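Local coordinates for aminopeptidase-like protein (PDB 5JM6) that probably works as a zinc-dependent aminopeptidase of the M18 family, assembled as a dodecamer and linked to the Cvt pathway of selective autophagy, at residues A139-T144 with L282-A287; S390-A395 with I479-M484. All coordinates share one frame; numbering follows the deposited sequence.

Contact 1: residues A139-T144 with L282-A287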
# COMPACT_ATOMS: atom_id res chain seq x y z
N ALA A 139 -36.59 -12.47 6.89
CA ALA A 139 -35.75 -12.93 7.99
C ALA A 139 -36.49 -13.94 8.87
O ALA A 139 -37.41 -13.58 9.60
CB ALA A 139 -35.28 -11.75 8.82
N ARG A 140 -36.06 -15.19 8.82
CA ARG A 140 -36.75 -16.25 9.54
C ARG A 140 -36.25 -16.40 10.97
O ARG A 140 -35.06 -16.28 11.25
CB ARG A 140 -36.61 -17.58 8.80
CG ARG A 140 -37.22 -17.54 7.41
CD ARG A 140 -37.40 -18.92 6.81
NE ARG A 140 -38.75 -19.06 6.27
CZ ARG A 140 -39.07 -18.89 4.99
NH1 ARG A 140 -38.14 -18.58 4.10
NH2 ARG A 140 -40.33 -19.03 4.61
N LEU A 141 -37.19 -16.66 11.88
CA LEU A 141 -36.85 -16.95 13.27
C LEU A 141 -36.00 -18.20 13.36
O LEU A 141 -36.27 -19.20 12.70
CB LEU A 141 -38.12 -17.11 14.11
CG LEU A 141 -38.71 -15.88 14.80
CD1 LEU A 141 -39.10 -14.80 13.80
CD2 LEU A 141 -39.90 -16.28 15.66
N LYS A 142 -34.96 -18.13 14.18
CA LYS A 142 -34.09 -19.27 14.43
C LYS A 142 -34.87 -20.40 15.10
O LYS A 142 -35.91 -20.15 15.70
CB LYS A 142 -32.91 -18.84 15.32
CG LYS A 142 -32.02 -17.78 14.70
CD LYS A 142 -30.57 -18.21 14.76
CE LYS A 142 -29.60 -17.17 14.24
NZ LYS A 142 -29.53 -15.94 15.08
N PRO A 143 -34.38 -21.65 14.98
CA PRO A 143 -34.98 -22.73 15.77
C PRO A 143 -35.07 -22.39 17.26
O PRO A 143 -36.11 -22.62 17.87
CB PRO A 143 -34.02 -23.89 15.52
CG PRO A 143 -33.59 -23.68 14.11
CD PRO A 143 -33.50 -22.17 13.92
N THR A 144 -34.01 -21.83 17.82
CA THR A 144 -34.11 -21.18 19.13
C THR A 144 -34.04 -19.68 18.90
O THR A 144 -32.98 -19.14 18.59
CB THR A 144 -32.98 -21.63 20.09
OG1 THR A 144 -33.07 -23.04 20.31
CG2 THR A 144 -33.10 -20.91 21.42
N LEU A 282 -41.85 -18.82 11.35
CA LEU A 282 -42.19 -17.41 11.46
C LEU A 282 -41.08 -16.55 10.90
O LEU A 282 -39.90 -16.89 11.01
CB LEU A 282 -42.48 -17.02 12.91
CG LEU A 282 -43.62 -17.77 13.62
CD1 LEU A 282 -43.71 -17.34 15.08
CD2 LEU A 282 -44.94 -17.52 12.92
N GLU A 283 -41.46 -15.44 10.28
CA GLU A 283 -40.49 -14.51 9.71
C GLU A 283 -40.85 -13.08 10.07
O GLU A 283 -41.97 -12.81 10.52
CB GLU A 283 -40.42 -14.68 8.20
CG GLU A 283 -41.76 -14.53 7.50
CD GLU A 283 -41.72 -14.95 6.05
OE1 GLU A 283 -41.30 -16.10 5.77
OE2 GLU A 283 -42.10 -14.14 5.18
N LEU A 284 -39.90 -12.18 9.89
CA LEU A 284 -40.16 -10.76 10.08
C LEU A 284 -40.45 -10.11 8.74
O LEU A 284 -39.81 -10.41 7.74
CB LEU A 284 -38.97 -10.08 10.76
CG LEU A 284 -38.59 -10.69 12.12
CD1 LEU A 284 -37.41 -9.96 12.73
CD2 LEU A 284 -39.78 -10.68 13.06
N PHE A 285 -41.45 -9.24 8.71
CA PHE A 285 -41.77 -8.49 7.51
C PHE A 285 -42.08 -7.05 7.88
O PHE A 285 -42.35 -6.74 9.04
CB PHE A 285 -42.95 -9.12 6.76
CG PHE A 285 -44.21 -9.22 7.58
CD1 PHE A 285 -44.46 -10.35 8.35
CD2 PHE A 285 -45.15 -8.20 7.57
CE1 PHE A 285 -45.62 -10.45 9.10
CE2 PHE A 285 -46.31 -8.30 8.31
CZ PHE A 285 -46.54 -9.42 9.08
N ASP A 286 -42.04 -6.17 6.89
CA ASP A 286 -42.29 -4.76 7.13
C ASP A 286 -43.78 -4.51 7.35
O ASP A 286 -44.61 -4.86 6.51
CB ASP A 286 -41.76 -3.92 5.96
CG ASP A 286 -41.97 -2.43 6.17
OD1 ASP A 286 -42.17 -2.00 7.33
OD2 ASP A 286 -41.91 -1.69 5.17
N ALA A 287 -44.11 -3.91 8.49
CA ALA A 287 -45.49 -3.68 8.89
C ALA A 287 -46.17 -2.59 8.07
O ALA A 287 -47.40 -2.46 8.10
CB ALA A 287 -45.56 -3.33 10.37

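Contact 2: residues S390-A395 with I479-M484. With ZN (zinc ion), chain H.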
# COMPACT_ATOMS: atom_id res chain seq x y z
N SER A 390 -41.89 -15.78 -15.47
CA SER A 390 -41.98 -14.37 -15.17
C SER A 390 -41.41 -13.99 -13.80
O SER A 390 -41.95 -14.36 -12.76
CB SER A 390 -43.44 -13.91 -15.27
OG SER A 390 -44.24 -14.44 -14.23
N ASP A 391 -40.30 -13.25 -13.84
CA ASP A 391 -39.73 -12.62 -12.66
C ASP A 391 -39.65 -11.12 -12.93
O ASP A 391 -39.60 -10.70 -14.08
CB ASP A 391 -38.34 -13.18 -12.34
CG ASP A 391 -37.96 -12.99 -10.88
OD1 ASP A 391 -38.72 -12.32 -10.15
OD2 ASP A 391 -36.90 -13.50 -10.46
N VAL A 392 -39.63 -10.31 -11.88
CA VAL A 392 -39.55 -8.86 -12.04
C VAL A 392 -38.24 -8.44 -12.71
O VAL A 392 -37.24 -9.16 -12.66
CB VAL A 392 -39.70 -8.14 -10.69
CG1 VAL A 392 -41.17 -8.07 -10.29
CG2 VAL A 392 -38.88 -8.85 -9.62
N THR A 393 -38.26 -7.28 -13.36
CA THR A 393 -37.10 -6.75 -14.07
C THR A 393 -36.79 -5.34 -13.60
O THR A 393 -37.61 -4.70 -12.93
CB THR A 393 -37.32 -6.72 -15.60
OG1 THR A 393 -38.56 -6.06 -15.89
CG2 THR A 393 -37.36 -8.13 -16.16
N HIS A 394 -35.60 -4.84 -13.94
CA HIS A 394 -35.16 -3.54 -13.46
C HIS A 394 -35.66 -2.41 -14.35
O HIS A 394 -35.34 -2.35 -15.54
CB HIS A 394 -33.63 -3.50 -13.36
CG HIS A 394 -33.05 -4.62 -12.56
ND1 HIS A 394 -33.28 -4.75 -11.20
CD2 HIS A 394 -32.25 -5.65 -12.91
CE1 HIS A 394 -32.64 -5.82 -10.76
NE2 HIS A 394 -32.01 -6.38 -11.77
N ALA A 395 -36.46 -1.52 -13.77
CA ALA A 395 -36.88 -0.31 -14.46
C ALA A 395 -35.69 0.62 -14.59
O ALA A 395 -34.70 0.48 -13.88
CB ALA A 395 -38.02 0.37 -13.71
N ILE A 479 -42.27 -7.57 -15.19
CA ILE A 479 -42.84 -6.26 -14.94
C ILE A 479 -41.73 -5.42 -14.32
O ILE A 479 -41.08 -5.85 -13.37
CB ILE A 479 -44.07 -6.35 -14.02
CG1 ILE A 479 -45.09 -7.32 -14.61
CG2 ILE A 479 -44.68 -4.98 -13.79
CD1 ILE A 479 -46.34 -7.50 -13.77
N PRO A 480 -41.50 -4.22 -14.87
CA PRO A 480 -40.37 -3.40 -14.41
C PRO A 480 -40.53 -2.90 -12.98
O PRO A 480 -41.65 -2.66 -12.53
CB PRO A 480 -40.36 -2.24 -15.40
CG PRO A 480 -41.76 -2.15 -15.89
CD PRO A 480 -42.26 -3.56 -15.94
N GLN A 481 -39.41 -2.77 -12.29
CA GLN A 481 -39.41 -2.39 -10.89
C GLN A 481 -38.12 -1.68 -10.50
O GLN A 481 -37.05 -1.96 -11.05
CB GLN A 481 -39.62 -3.63 -10.01
CG GLN A 481 -38.95 -3.57 -8.65
CD GLN A 481 -38.99 -4.89 -7.93
OE1 GLN A 481 -39.41 -5.90 -8.50
NE2 GLN A 481 -38.56 -4.90 -6.68
N LEU A 482 -38.22 -0.76 -9.55
CA LEU A 482 -37.06 -0.11 -8.95
C LEU A 482 -36.78 -0.69 -7.57
O LEU A 482 -37.69 -1.17 -6.89
CB LEU A 482 -37.26 1.40 -8.86
CG LEU A 482 -36.96 2.16 -10.15
CD1 LEU A 482 -36.92 3.66 -9.90
CD2 LEU A 482 -35.66 1.68 -10.75
N SER A 483 -35.51 -0.67 -7.17
CA SER A 483 -35.08 -1.08 -5.84
C SER A 483 -35.45 -2.53 -5.53
O SER A 483 -35.98 -2.83 -4.46
CB SER A 483 -35.69 -0.15 -4.78
OG SER A 483 -35.33 1.20 -5.03
N MET A 484 -35.16 -3.41 -6.48
CA MET A 484 -35.39 -4.84 -6.30
C MET A 484 -34.59 -5.37 -5.12
O MET A 484 -33.43 -4.98 -4.94
CB MET A 484 -35.03 -5.59 -7.58
CG MET A 484 -35.33 -7.08 -7.54
SD MET A 484 -34.89 -7.89 -9.09
CE MET A 484 -35.90 -6.98 -10.26
ZN ZN H . -37.55 -12.85 -8.57

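Contact 1: residues A139-T144 with L282-A287
Ala139 and Leu284 form an antiparallel hydrogen-bonded pair inside a six-stranded antiparallel sheet, where the short strand 139-141 lies between strand 277-286 and strand 153-160. Two backbone bonds join the segments: Leu284 N gives its hydrogen to Ala139 O at 2.9 Å, and Leu141 N reaches Leu282 O at 2.9 Å, nearly straight at 172°. Between them sits the non-hydrogen-bonded pair Arg140 and Glu283, whose backbone polar groups turn outward to Ala159 and to Gly177 of the flanking strands. CA-H...O contacts supplement the bonds, with Glu283 CA 3.2 Å from Ala139 O.

The side chains of Arg140 and Glu283 run side by side from the same face of the sheet, the guanidinium and carboxylate planes 79° apart. Glu283 OE1 lies over one face of the guanidinium, 3.3 Å from Arg140 NH2, a salt bridge of charge alone with no N-H aimed at the oxygen. A cation-pi contact with Tyr161 also engages Arg140, while Thr138 OG1 is weakly hydrogen-bonded with Glu283 OE2 and with Leu284 O. Buried Lys142 NZ has a salt bridge to Glu222 and a hydrogen bond to Val158 O.

Leu141 spreads its two methyls over Leu282 and Leu284, with CD2 3.8 Å from Leu282 CB. An alanine here would probably leave a gap beside Leu282 and the tip of Leu284. Leu141 CD1 meets that tip at Leu284 CD2, 4.2 Å away.

Contact 2: residues S390-A395 with I479-M484
The His394 imidazole is met obliquely by Met484, whose side chain crosses it at about a right angle: SD sits 4.3 Å from the ring centroid, 52° off the ring normal. Met484 SD approaches His394 CE1 to 3.5 Å. Met484 CG is anti to the backbone N (chi1 -176°), and a bend at chi3 carries CE back to ND1 and CE1 of the imidazole and to Val392 CG2. From a neighbouring subunit, His210 meets the same imidazole edge-to-face, and Phe211 also touches it. A second flat group, the Gln481 amide, brings OE1 against the branched end of Val392.

Two neighbouring parallel strands of the mixed sheet, 386-394 and 473-481, run out into loops at the edge of the zinc site of this M18 peptidase. Parallel bridges pair Thr393 with Pro480 and His394 with Gln481. Thr393 N bonds to Ile479 O, and Ala395 N to Gln481 O at 2.8 Å, both donors standing above the carbonyl planes; Gln481 N adds a weak bond to Thr393 O. Ala395 CB packs on Pro480 CB at 3.9 Å and on Leu482 CD2.

Two residues before the first bridge, Asp391 grips a zinc ion through both carboxylate oxygens, OD1 at 2.0 Å and OD2 at 2.1 Å, with His133 and Asp306 completing the site. Val392 N also donates to Asp391 OD1 from above the carboxylate plane, 2.8 Å away.

Overall arrangement
Both contacts are largely buried backbone pairings, but they belong to different sheets: contact 1 to the antiparallel one, contact 2 to the mixed sheet beside the zinc ions. Their centres are 25 Å apart and their nearest atoms about 11 Å, so neither touches the other. Their chemistry follows their place: contact 1 covers its strands with apolar and charge-paired groups, its Arg140 side chain still about 12 Å from a bound zinc ion, whereas contact 2, at strand ends, brings thioether and metal-binding chemistry and itself supplies the zinc ligand Asp391. Each also approaches a subunit boundary: Thr144 bonds to His408 of one neighbouring copy, and Ser483 to Thr206 and Asp171 of another.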